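Local coordinates for protein 11R-lipoxygenase (Gersemia fruticosa, PDB 3VF1) that is a calcium-dependent, iron-containing lipoxygenase that probably adds molecular oxygen to polyunsaturated fatty acids to give 11R-hydroperoxides, at residues 20-25 against 106-111; 53-58 against 73-78; 313-318 against 329-334. One frame throughout, in Å; residues are numbered along the deposited sequence.

Contact 1 of 3, residues 20-25 against 106-111; sequences MKYKIT and IEKIDE
K23 and E107 form an antiparallel hydrogen-bonded pair: K23 N bonds E107 O at 2.9 Å, and E107 N returns a bond to K23 O. Outward, I106 and K108 bond Y119 and N117 of strand 116-124, and I24 bonds Y73 of strand 70-77. In the next, non-hydrogen-bonded pair, I24 and I106 lie side by side, CG1 to CG1 4.1 Å, and both touch I42 of strand 40-46. K108 runs alongside Y22, its CE at the ring edge 3.6 Å from Y22 CE1. Its NZ bonds G81 O and, weakly, I109 O, while Y22 OH is held by V78 O. M20 CG is anti to the backbone N (chi1 -168°) and the chain then bends at chi2 and chi3, bringing M20 CE 3.5 Å from I109 CG1. The K21 side chain crosses I109 at about a right angle, K21 CE 3.7 Å from I109 CD1. An alanine in place of I109 would probably leave the M20 methyl and the K21 chain facing a gap. The chemistry divides by face: I24, I106 and Y22 pack inward; K23 NZ and E107 OE1, 4.8 Å apart on the other face, may attract weakly.

Contact 2 of 3, residues 53-58 against 73-78; sequences SAFSLD and YDQSGV
F55 faces Q75, and L57 faces Y73, where the weakly bonded strand 55-57 and strand 73-77 run nearly antiparallel (169°) with their axes 9.0 Å apart, a separation bridged by side chains rather than by strand-to-strand backbone bonds. F55 and Q75 slide past each other in opposite directions. Q75 CB sits over one face of the F55 ring, a CH-pi contact 4.0 Å from the centroid, and the bend of the Q75 chain at chi2 turns CD back toward the ring, 3.6 Å from F55 CD1. The amide plane is tilted 30° from that of the ring. The ring edge also reaches the backbone: S76 O lies near its plane, 3.3 Å from F55 CE1. G77 follows directly, and a CB there would press tightly on F55 CZ, so the lack of a side chain gives the ring its place. At the other end L57 CD2 stands over the face of Y73, 3.7 Å from the ring centroid and only 15° off the normal, a second CH-pi contact. The phenol then extends past the leucine, and Y73 OH donates to D58 O at 2.8 Å, approaching from well above the carbonyl plane. This ties the backbone of D58, a residue predicted to bind calcium, to the facing strand. Strand 55-57 pairs with 40-46 and strand 73-77 with 20-28, each at the margin of its own four-stranded sheet; the face-to-face packing is that of the beta sandwich of a PLAT (C2-like) domain, here between edge strands.

Contact 3 of 3, residues 313-318 against 329-334; sequences ILEGIP and ITTPLG
L314 and T331 meet at the tight centre of this contact, where the methyl of the threonine lies against the first peptide of a turn. T331 CG2, anti to its own carbonyl carbon, comes 3.8 Å from L314 C and 3.7 Å from E315 N. The L314 side chain reaches toward the other segment: its CD1 is 3.7 Å from T330 O and, more loosely, 4.3 Å from I329 CG1. The two segments touch by van der Waals packing alone, and several polar groups of 329-334 find partners elsewhere: T330 OG1 bonds L351 O, and T331 O accepts from Q353 NE2. On the buried side L314 and P332 rest on A382 of helix 369-410, and I329 on C381; the same long helix carries the iron ligands H392 and H397. The outer part is looser: the side chain of E315 only grazes the threonine methyl, E315 CB to T331 CG2 4.2 Å, and G316 lies exposed. From L314 to I317 the chain makes a type II turn closed by I317 N to L314 O at 3.1 Å. G316 has phi 96°, where a CB would be jammed against the carbonyl oxygen of E315, so the turn calls for glycine. The arrangement is a turn-bearing connection folded against the chain entering strand 333-338, the neighbour of 306-310 in the sheet, and it joins this small antiparallel sheet to the long helix of the lipoxygenase catalytic domain.

In the fold
Contacts 1 and 2 belong to the same PLAT domain and touch each other. Strand 20-28 lies between strands 100-109 and 70-77, so 20-25 serves contact 1 on one flank and probably hydrogen-bonds 73-78 on the other, through Y22 N to Q75 O and I24 O to Y73 N. Contact 1, partly buried, works within a sheet by paired backbone bonds; contact 2, nearer the surface, joins two sheets through CH-pi packing and one phenol bond. Contact 3 lies across the molecule, its nearest atoms about 52 Å from contact 1, in the catalytic domain. Partly buried like contact 1, it relies on a methyl and a leucine packed against backbone, in irregular chain, with neither strand pairing nor aromatic rings.

Contact 1 of 3, residues 20-25 against 106-111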
ATOM      1  N   MET A  20      38.119  10.784 -30.091  1.00 86.65           N
ATOM      2  CA  MET A  20      36.757  11.134 -29.697  1.00 83.29           C
ATOM      3  C   MET A  20      36.716  11.718 -28.290  1.00 80.15           C
ATOM      4  O   MET A  20      37.100  11.059 -27.327  1.00 76.85           O
ATOM      5  CB  MET A  20      35.857   9.900 -29.760  1.00 79.94           C
ATOM      6  CG  MET A  20      34.379  10.212 -29.639  1.00 79.50           C
ATOM      7  SD  MET A  20      33.812  11.329 -30.931  1.00 77.79           S
ATOM      8  CE  MET A  20      33.304  12.733 -29.952  1.00 76.21           C
ATOM      9  N   LYS A  21      36.245  12.957 -28.180  1.00 78.98           N
ATOM     10  CA  LYS A  21      36.097  13.615 -26.885  1.00 80.96           C
ATOM     11  C   LYS A  21      34.753  13.287 -26.233  1.00 82.82           C
ATOM     12  O   LYS A  21      33.714  13.292 -26.893  1.00 82.88           O
ATOM     13  CB  LYS A  21      36.254  15.132 -27.041  1.00 81.43           C
ATOM     14  CG  LYS A  21      35.199  15.798 -27.915  1.00 88.74           C
ATOM     15  CD  LYS A  21      34.058  16.377 -27.091  1.00 89.70           C
ATOM     16  CE  LYS A  21      33.042  17.083 -27.975  1.00 87.28           C
ATOM     17  NZ  LYS A  21      31.912  17.658 -27.195  1.00 83.65           N
ATOM     18  N   TYR A  22      34.788  12.999 -24.935  1.00 81.53           N
ATOM     19  CA  TYR A  22      33.584  12.688 -24.170  1.00 75.05           C
ATOM     20  C   TYR A  22      33.501  13.548 -22.916  1.00 72.22           C
ATOM     21  O   TYR A  22      34.407  13.527 -22.084  1.00 74.07           O
ATOM     22  CB  TYR A  22      33.582  11.216 -23.753  1.00 71.38           C
ATOM     23  CG  TYR A  22      33.443  10.233 -24.893  1.00 77.42           C
ATOM     24  CD1 TYR A  22      32.579  10.479 -25.952  1.00 77.09           C
ATOM     25  CD2 TYR A  22      34.175   9.055 -24.906  1.00 74.97           C
ATOM     26  CE1 TYR A  22      32.451   9.579 -26.989  1.00 76.03           C
ATOM     27  CE2 TYR A  22      34.055   8.152 -25.940  1.00 75.37           C
ATOM     28  CZ  TYR A  22      33.193   8.418 -26.979  1.00 77.84           C
ATOM     29  OH  TYR A  22      33.070   7.516 -28.009  1.00 76.82           O
ATOM     30  N   LYS A  23      32.414  14.300 -22.781  1.00 68.09           N
ATOM     31  CA  LYS A  23      32.170  15.076 -21.571  1.00 69.53           C
ATOM     32  C   LYS A  23      31.159  14.358 -20.682  1.00 67.53           C
ATOM     33  O   LYS A  23      29.949  14.511 -20.848  1.00 64.48           O
ATOM     34  CB  LYS A  23      31.669  16.477 -21.915  1.00 64.10           C
ATOM     35  CG  LYS A  23      31.431  17.356 -20.698  1.00 63.12           C
ATOM     36  CD  LYS A  23      31.095  18.780 -21.098  1.00 67.25           C
ATOM     37  CE  LYS A  23      30.933  19.674 -19.881  1.00 67.66           C
ATOM     38  NZ  LYS A  23      30.718  21.099 -20.260  1.00 75.55           N
ATOM     39  N   ILE A  24      31.670  13.576 -19.736  1.00 63.48           N
ATOM     40  CA  ILE A  24      30.828  12.763 -18.868  1.00 62.20           C
ATOM     41  C   ILE A  24      30.486  13.504 -17.580  1.00 61.68           C
ATOM     42  O   ILE A  24      31.372  13.866 -16.809  1.00 62.90           O
ATOM     43  CB  ILE A  24      31.525  11.439 -18.513  1.00 60.54           C
ATOM     44  CG1 ILE A  24      31.942  10.705 -19.791  1.00 59.24           C
ATOM     45  CG2 ILE A  24      30.612  10.567 -17.662  1.00 59.01           C
ATOM     46  CD1 ILE A  24      32.804   9.486 -19.548  1.00 61.43           C
ATOM     47  N   THR A  25      29.195  13.719 -17.352  1.00 60.09           N
ATOM     48  CA  THR A  25      28.721  14.388 -16.146  1.00 60.60           C
ATOM     49  C   THR A  25      27.924  13.417 -15.283  1.00 59.38           C
ATOM     50  O   THR A  25      26.954  12.816 -15.744  1.00 55.98           O
ATOM     51  CB  THR A  25      27.829  15.594 -16.481  1.00 55.86           C
ATOM     52  OG1 THR A  25      28.525  16.478 -17.368  1.00 63.15           O
ATOM     53  CG2 THR A  25      27.445  16.343 -15.213  1.00 58.20           C
ATOM     54  N   ILE A 106      26.348  12.169 -20.895  1.00 58.33           N
ATOM     55  CA  ILE A 106      27.550  12.147 -21.719  1.00 61.33           C
ATOM     56  C   ILE A 106      27.356  12.976 -22.981  1.00 61.09           C
ATOM     57  O   ILE A 106      26.586  12.605 -23.864  1.00 65.82           O
ATOM     58  CB  ILE A 106      27.924  10.710 -22.118  1.00 57.33           C
ATOM     59  CG1 ILE A 106      28.057   9.835 -20.869  1.00 56.50           C
ATOM     60  CG2 ILE A 106      29.217  10.704 -22.920  1.00 65.84           C
ATOM     61  CD1 ILE A 106      28.341   8.379 -21.166  1.00 54.89           C
ATOM     62  N   GLU A 107      28.059  14.101 -23.060  1.00 64.67           N
ATOM     63  CA  GLU A 107      27.999  14.956 -24.239  1.00 70.44           C
ATOM     64  C   GLU A 107      29.169  14.668 -25.173  1.00 75.55           C
ATOM     65  O   GLU A 107      30.317  14.570 -24.737  1.00 74.76           O
ATOM     66  CB  GLU A 107      27.996  16.433 -23.841  1.00 70.30           C
ATOM     67  CG  GLU A 107      27.966  17.383 -25.028  1.00 79.14           C
ATOM     68  CD  GLU A 107      27.724  18.824 -24.622  1.00 81.56           C
ATOM     69  OE1 GLU A 107      27.670  19.100 -23.404  1.00 84.40           O
ATOM     70  OE2 GLU A 107      27.584  19.680 -25.521  1.00 78.23           O
ATOM     71  N   LYS A 108      28.867  14.528 -26.459  1.00 79.71           N
ATOM     72  CA  LYS A 108      29.882  14.239 -27.462  1.00 75.12           C
ATOM     73  C   LYS A 108      29.474  14.837 -28.800  1.00 78.74           C
ATOM     74  O   LYS A 108      28.527  15.619 -28.874  1.00 75.01           O
ATOM     75  CB  LYS A 108      30.069  12.729 -27.604  1.00 72.78           C
ATOM     76  CG  LYS A 108      28.875  12.015 -28.216  1.00 74.75           C
ATOM     77  CD  LYS A 108      29.145  10.529 -28.405  1.00 73.85           C
ATOM     78  CE  LYS A 108      30.097  10.263 -29.563  1.00 76.51           C
ATOM     79  NZ  LYS A 108      29.494  10.579 -30.889  1.00 77.58           N
ATOM     80  N   ILE A 109      30.193  14.468 -29.856  1.00 87.85           N
ATOM     81  CA  ILE A 109      29.878  14.941 -31.199  1.00 84.41           C
ATOM     82  C   ILE A 109      30.014  13.821 -32.223  1.00 78.79           C
ATOM     83  O   ILE A 109      31.012  13.103 -32.244  1.00 78.80           O
ATOM     84  CB  ILE A 109      30.782  16.123 -31.613  1.00 85.25           C
ATOM     85  CG1 ILE A 109      32.255  15.762 -31.405  1.00 87.88           C
ATOM     86  CG2 ILE A 109      30.417  17.370 -30.824  1.00 81.47           C
ATOM     87  CD1 ILE A 109      33.218  16.902 -31.663  1.00 86.69           C
ATOM     88  N   ASP A 110      28.996  13.675 -33.067  1.00 79.43           N
ATOM     89  CA  ASP A 110      29.007  12.655 -34.112  1.00 80.46           C
ATOM     90  C   ASP A 110      29.865  13.103 -35.293  1.00 85.65           C
ATOM     91  O   ASP A 110      29.532  14.064 -35.986  1.00 81.08           O
ATOM     92  CB  ASP A 110      27.582  12.330 -34.577  1.00 80.83           C
ATOM     93  CG  ASP A 110      26.744  13.573 -34.830  1.00 88.03           C
ATOM     94  OD1 ASP A 110      27.321  14.677 -34.939  1.00 86.06           O
ATOM     95  OD2 ASP A 110      25.504  13.448 -34.921  1.00 83.83           O
ATOM     96  N   GLU A 111      30.970  12.399 -35.516  1.00 85.19           N
ATOM     97  CA  GLU A 111      31.902  12.756 -36.581  1.00 83.42           C
ATOM     98  C   GLU A 111      31.188  12.820 -37.927  1.00 78.64           C
ATOM     99  O   GLU A 111      31.655  13.482 -38.855  1.00 75.11           O
ATOM    100  CB  GLU A 111      33.054  11.749 -36.648  1.00 82.32           C
ATOM    101  CG  GLU A 111      32.786  10.548 -37.544  1.00 82.46           C
ATOM    102  CD  GLU A 111      33.909   9.528 -37.501  1.00 85.52           C
ATOM    103  OE1 GLU A 111      34.911   9.777 -36.796  1.00 83.46           O
ATOM    104  OE2 GLU A 111      33.793   8.479 -38.171  1.00 80.77           O
TER

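Contact 2 of 3, residues 53-58 against 73-78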
ATOM      1  N   SER A  53      37.246   2.174 -23.846  1.00 75.07           N
ATOM      2  CA  SER A  53      37.996   1.591 -22.741  1.00 78.75           C
ATOM      3  C   SER A  53      37.539   2.192 -21.415  1.00 76.84           C
ATOM      4  O   SER A  53      37.057   3.325 -21.368  1.00 75.59           O
ATOM      5  CB  SER A  53      39.497   1.817 -22.933  1.00 82.74           C
ATOM      6  OG  SER A  53      40.244   1.158 -21.924  1.00 82.52           O
ATOM      7  N   ALA A  54      37.699   1.425 -20.343  1.00 74.94           N
ATOM      8  CA  ALA A  54      37.220   1.826 -19.026  1.00 73.99           C
ATOM      9  C   ALA A  54      37.905   3.094 -18.522  1.00 74.44           C
ATOM     10  O   ALA A  54      39.027   3.043 -18.015  1.00 73.92           O
ATOM     11  CB  ALA A  54      37.425   0.691 -18.034  1.00 73.30           C
ATOM     12  N   PHE A  55      37.226   4.229 -18.660  1.00 73.89           N
ATOM     13  CA  PHE A  55      37.701   5.475 -18.072  1.00 72.67           C
ATOM     14  C   PHE A  55      37.709   5.336 -16.556  1.00 78.15           C
ATOM     15  O   PHE A  55      37.146   4.385 -16.014  1.00 76.60           O
ATOM     16  CB  PHE A  55      36.804   6.645 -18.476  1.00 72.30           C
ATOM     17  CG  PHE A  55      36.820   6.943 -19.947  1.00 79.80           C
ATOM     18  CD1 PHE A  55      37.892   7.603 -20.519  1.00 82.14           C
ATOM     19  CD2 PHE A  55      35.760   6.573 -20.756  1.00 77.26           C
ATOM     20  CE1 PHE A  55      37.911   7.880 -21.871  1.00 84.38           C
ATOM     21  CE2 PHE A  55      35.772   6.851 -22.109  1.00 76.33           C
ATOM     22  CZ  PHE A  55      36.848   7.506 -22.667  1.00 80.31           C
ATOM     23  N   SER A  56      38.346   6.280 -15.873  1.00 79.55           N
ATOM     24  CA  SER A  56      38.403   6.255 -14.414  1.00 80.48           C
ATOM     25  C   SER A  56      37.806   7.523 -13.815  1.00 79.65           C
ATOM     26  O   SER A  56      38.398   8.600 -13.887  1.00 78.69           O
ATOM     27  CB  SER A  56      39.846   6.075 -13.938  1.00 81.85           C
ATOM     28  OG  SER A  56      40.286   4.744 -14.154  1.00 80.59           O
ATOM     29  N   LEU A  57      36.622   7.381 -13.229  1.00 76.42           N
ATOM     30  CA  LEU A  57      35.938   8.496 -12.587  1.00 75.48           C
ATOM     31  C   LEU A  57      36.299   8.555 -11.110  1.00 79.25           C
ATOM     32  O   LEU A  57      35.939   7.668 -10.338  1.00 75.96           O
ATOM     33  CB  LEU A  57      34.426   8.344 -12.746  1.00 73.09           C
ATOM     34  CG  LEU A  57      33.933   8.197 -14.186  1.00 68.71           C
ATOM     35  CD1 LEU A  57      32.431   7.977 -14.216  1.00 66.55           C
ATOM     36  CD2 LEU A  57      34.316   9.416 -15.013  1.00 70.82           C
ATOM     37  N   ASP A  58      37.012   9.608 -10.722  1.00 79.64           N
ATOM     38  CA  ASP A  58      37.426   9.779  -9.336  1.00 81.91           C
ATOM     39  C   ASP A  58      36.374  10.551  -8.549  1.00 79.13           C
ATOM     40  O   ASP A  58      36.066  11.700  -8.868  1.00 74.00           O
ATOM     41  CB  ASP A  58      38.768  10.509  -9.265  1.00 87.13           C
ATOM     42  CG  ASP A  58      39.887   9.740  -9.936  1.00 90.72           C
ATOM     43  OD1 ASP A  58      39.819   8.491  -9.964  1.00 89.63           O
ATOM     44  OD2 ASP A  58      40.835  10.382 -10.436  1.00 93.68           O
ATOM     45  N   TYR A  73      33.493  15.364 -16.097  1.00 67.57           N
ATOM     46  CA  TYR A  73      34.763  14.791 -16.526  1.00 70.30           C
ATOM     47  C   TYR A  73      34.948  14.945 -18.032  1.00 75.44           C
ATOM     48  O   TYR A  73      34.053  14.618 -18.811  1.00 75.38           O
ATOM     49  CB  TYR A  73      34.823  13.305 -16.165  1.00 68.94           C
ATOM     50  CG  TYR A  73      34.601  13.008 -14.699  1.00 69.71           C
ATOM     51  CD1 TYR A  73      33.319  12.973 -14.165  1.00 67.94           C
ATOM     52  CD2 TYR A  73      35.670  12.748 -13.851  1.00 70.74           C
ATOM     53  CE1 TYR A  73      33.109  12.695 -12.828  1.00 66.25           C
ATOM     54  CE2 TYR A  73      35.470  12.469 -12.512  1.00 70.11           C
ATOM     55  CZ  TYR A  73      34.187  12.444 -12.006  1.00 67.70           C
ATOM     56  OH  TYR A  73      33.979  12.167 -10.674  1.00 70.22           O
ATOM     57  N   ASP A  74      36.112  15.445 -18.435  1.00 77.24           N
ATOM     58  CA  ASP A  74      36.481  15.489 -19.845  1.00 74.80           C
ATOM     59  C   ASP A  74      37.322  14.262 -20.168  1.00 75.81           C
ATOM     60  O   ASP A  74      38.220  13.903 -19.408  1.00 78.25           O
ATOM     61  CB  ASP A  74      37.263  16.764 -20.158  1.00 77.12           C
ATOM     62  CG  ASP A  74      36.417  18.017 -20.018  1.00 81.46           C
ATOM     63  OD1 ASP A  74      35.217  17.966 -20.356  1.00 78.40           O
ATOM     64  OD2 ASP A  74      36.954  19.053 -19.571  1.00 81.42           O
ATOM     65  N   GLN A  75      37.029  13.614 -21.292  1.00 77.30           N
ATOM     66  CA  GLN A  75      37.698  12.362 -21.634  1.00 78.96           C
ATOM     67  C   GLN A  75      37.957  12.220 -23.129  1.00 81.14           C
ATOM     68  O   GLN A  75      37.486  13.021 -23.936  1.00 77.11           O
ATOM     69  CB  GLN A  75      36.866  11.174 -21.145  1.00 76.22           C
ATOM     70  CG  GLN A  75      36.656  11.128 -19.640  1.00 78.62           C
ATOM     71  CD  GLN A  75      37.937  10.855 -18.877  1.00 79.15           C
ATOM     72  OE1 GLN A  75      39.033  10.937 -19.431  1.00 80.64           O
ATOM     73  NE2 GLN A  75      37.804  10.520 -17.599  1.00 79.94           N
ATOM     74  N   SER A  76      38.715  11.185 -23.486  1.00 82.27           N
ATOM     75  CA  SER A  76      39.029  10.898 -24.879  1.00 82.07           C
ATOM     76  C   SER A  76      39.261   9.404 -25.083  1.00 77.51           C
ATOM     77  O   SER A  76      39.939   8.760 -24.283  1.00 74.40           O
ATOM     78  CB  SER A  76      40.270  11.678 -25.316  1.00 85.09           C
ATOM     79  OG  SER A  76      40.626  11.361 -26.651  1.00 83.13           O
ATOM     80  N   GLY A  77      38.703   8.855 -26.158  1.00 74.20           N
ATOM     81  CA  GLY A  77      38.841   7.438 -26.442  1.00 72.31           C
ATOM     82  C   GLY A  77      38.269   7.039 -27.790  1.00 73.50           C
ATOM     83  O   GLY A  77      37.907   7.892 -28.599  1.00 75.70           O
ATOM     84  N   VAL A  78      38.193   5.734 -28.028  1.00 64.08           N
ATOM     85  CA  VAL A  78      37.663   5.204 -29.281  1.00 73.04           C
ATOM     86  C   VAL A  78      36.234   5.679 -29.514  1.00 75.23           C
ATOM     87  O   VAL A  78      35.380   5.549 -28.640  1.00 83.21           O
ATOM     88  CB  VAL A  78      37.683   3.661 -29.281  1.00 79.10           C
ATOM     89  CG1 VAL A  78      36.892   3.110 -30.462  1.00 79.45           C
ATOM     90  CG2 VAL A  78      39.116   3.146 -29.305  1.00 82.68           C
TER

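Contact 3 of 3, residues 313-318 against 329-334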
ATOM      1  N   ILE A 313     -16.597 -13.862   8.149  1.00 28.28           N
ATOM      2  CA  ILE A 313     -15.254 -14.388   7.927  1.00 30.15           C
ATOM      3  C   ILE A 313     -14.481 -14.597   9.231  1.00 31.47           C
ATOM      4  O   ILE A 313     -13.538 -15.384   9.277  1.00 36.07           O
ATOM      5  CB  ILE A 313     -14.436 -13.476   6.984  1.00 27.95           C
ATOM      6  CG1 ILE A 313     -13.149 -14.182   6.556  1.00 29.99           C
ATOM      7  CG2 ILE A 313     -14.126 -12.142   7.655  1.00 28.13           C
ATOM      8  CD1 ILE A 313     -12.420 -13.495   5.423  1.00 32.10           C
ATOM      9  N   LEU A 314     -14.885 -13.902  10.289  1.00 30.56           N
ATOM     10  CA  LEU A 314     -14.224 -14.042  11.583  1.00 31.01           C
ATOM     11  C   LEU A 314     -14.576 -15.361  12.264  1.00 32.30           C
ATOM     12  O   LEU A 314     -13.959 -15.741  13.259  1.00 33.19           O
ATOM     13  CB  LEU A 314     -14.589 -12.873  12.499  1.00 26.97           C
ATOM     14  CG  LEU A 314     -13.900 -11.549  12.167  1.00 28.96           C
ATOM     15  CD1 LEU A 314     -14.489 -10.412  12.987  1.00 29.78           C
ATOM     16  CD2 LEU A 314     -12.404 -11.661  12.405  1.00 30.07           C
ATOM     17  N   GLU A 315     -15.568 -16.058  11.724  1.00 32.67           N
ATOM     18  CA  GLU A 315     -16.000 -17.327  12.289  1.00 35.86           C
ATOM     19  C   GLU A 315     -14.883 -18.361  12.191  1.00 35.90           C
ATOM     20  O   GLU A 315     -14.380 -18.640  11.103  1.00 33.01           O
ATOM     21  CB  GLU A 315     -17.248 -17.823  11.560  1.00 36.92           C
ATOM     22  CG  GLU A 315     -18.144 -18.723  12.394  1.00 48.35           C
ATOM     23  CD  GLU A 315     -19.514 -18.915  11.771  1.00 61.27           C
ATOM     24  OE1 GLU A 315     -19.663 -18.631  10.562  1.00 56.86           O
ATOM     25  OE2 GLU A 315     -20.443 -19.342  12.492  1.00 61.07           O
ATOM     26  N   GLY A 316     -14.492 -18.920  13.333  1.00 35.09           N
ATOM     27  CA  GLY A 316     -13.458 -19.937  13.370  1.00 35.55           C
ATOM     28  C   GLY A 316     -12.076 -19.392  13.685  1.00 38.95           C
ATOM     29  O   GLY A 316     -11.140 -20.156  13.916  1.00 44.96           O
ATOM     30  N   ILE A 317     -11.940 -18.070  13.693  1.00 40.06           N
ATOM     31  CA  ILE A 317     -10.659 -17.438  13.990  1.00 38.31           C
ATOM     32  C   ILE A 317     -10.454 -17.346  15.502  1.00 38.48           C
ATOM     33  O   ILE A 317     -11.237 -16.700  16.200  1.00 39.70           O
ATOM     34  CB  ILE A 317     -10.573 -16.026  13.384  1.00 35.82           C
ATOM     35  CG1 ILE A 317     -10.913 -16.065  11.891  1.00 34.09           C
ATOM     36  CG2 ILE A 317      -9.189 -15.433  13.607  1.00 31.58           C
ATOM     37  CD1 ILE A 317     -10.011 -16.968  11.075  1.00 34.24           C
ATOM     38  N   PRO A 318      -9.395 -17.994  16.014  1.00 34.49           N
ATOM     39  CA  PRO A 318      -9.129 -18.008  17.456  1.00 35.01           C
ATOM     40  C   PRO A 318      -8.575 -16.685  17.973  1.00 33.52           C
ATOM     41  O   PRO A 318      -7.847 -15.996  17.260  1.00 32.50           O
ATOM     42  CB  PRO A 318      -8.075 -19.108  17.601  1.00 33.48           C
ATOM     43  CG  PRO A 318      -7.354 -19.093  16.305  1.00 34.23           C
ATOM     44  CD  PRO A 318      -8.392 -18.772  15.265  1.00 34.92           C
ATOM     45  N   ILE A 329     -13.496 -11.733  20.591  1.00 28.73           N
ATOM     46  CA  ILE A 329     -14.084 -11.136  19.405  1.00 30.03           C
ATOM     47  C   ILE A 329     -15.327 -11.935  19.055  1.00 30.10           C
ATOM     48  O   ILE A 329     -15.450 -13.100  19.427  1.00 30.80           O
ATOM     49  CB  ILE A 329     -13.109 -11.148  18.206  1.00 28.97           C
ATOM     50  CG1 ILE A 329     -13.477 -10.057  17.199  1.00 28.00           C
ATOM     51  CG2 ILE A 329     -13.104 -12.515  17.529  1.00 26.75           C
ATOM     52  CD1 ILE A 329     -13.326  -8.643  17.728  1.00 28.87           C
ATOM     53  N   THR A 330     -16.253 -11.305  18.345  1.00 29.34           N
ATOM     54  CA  THR A 330     -17.462 -11.985  17.913  1.00 30.69           C
ATOM     55  C   THR A 330     -17.468 -12.063  16.390  1.00 29.94           C
ATOM     56  O   THR A 330     -16.440 -11.847  15.749  1.00 27.99           O
ATOM     57  CB  THR A 330     -18.725 -11.263  18.422  1.00 31.24           C
ATOM     58  OG1 THR A 330     -18.900 -10.024  17.721  1.00 31.97           O
ATOM     59  CG2 THR A 330     -18.616 -10.992  19.915  1.00 30.03           C
ATOM     60  N   THR A 331     -18.621 -12.383  15.819  1.00 27.09           N
ATOM     61  CA  THR A 331     -18.755 -12.519  14.377  1.00 27.74           C
ATOM     62  C   THR A 331     -20.013 -11.776  13.954  1.00 28.21           C
ATOM     63  O   THR A 331     -20.958 -12.374  13.438  1.00 28.98           O
ATOM     64  CB  THR A 331     -18.854 -13.999  13.980  1.00 30.41           C
ATOM     65  OG1 THR A 331     -20.026 -14.576  14.569  1.00 30.87           O
ATOM     66  CG2 THR A 331     -17.627 -14.759  14.458  1.00 28.28           C
ATOM     67  N   PRO A 332     -20.019 -10.453  14.163  1.00 26.16           N
ATOM     68  CA  PRO A 332     -21.240  -9.647  14.171  1.00 26.16           C
ATOM     69  C   PRO A 332     -21.832  -9.348  12.801  1.00 27.54           C
ATOM     70  O   PRO A 332     -21.193  -9.561  11.771  1.00 26.70           O
ATOM     71  CB  PRO A 332     -20.777  -8.343  14.817  1.00 26.51           C
ATOM     72  CG  PRO A 332     -19.357  -8.221  14.404  1.00 24.81           C
ATOM     73  CD  PRO A 332     -18.814  -9.625  14.344  1.00 24.89           C
ATOM     74  N   LEU A 333     -23.067  -8.860  12.818  1.00 25.69           N
ATOM     75  CA  LEU A 333     -23.712  -8.310  11.637  1.00 25.18           C
ATOM     76  C   LEU A 333     -24.300  -6.959  12.013  1.00 25.95           C
ATOM     77  O   LEU A 333     -24.941  -6.822  13.053  1.00 27.61           O
ATOM     78  CB  LEU A 333     -24.824  -9.227  11.128  1.00 25.22           C
ATOM     79  CG  LEU A 333     -24.424 -10.638  10.699  1.00 30.10           C
ATOM     80  CD1 LEU A 333     -24.490 -11.594  11.878  1.00 32.18           C
ATOM     81  CD2 LEU A 333     -25.309 -11.117   9.560  1.00 30.53           C
ATOM     82  N   GLY A 334     -24.073  -5.962  11.170  1.00 24.53           N
ATOM     83  CA  GLY A 334     -24.614  -4.639  11.402  1.00 21.42           C
ATOM     84  C   GLY A 334     -25.547  -4.247  10.278  1.00 25.47           C
ATOM     85  O   GLY A 334     -25.265  -4.505   9.112  1.00 28.76           O
TER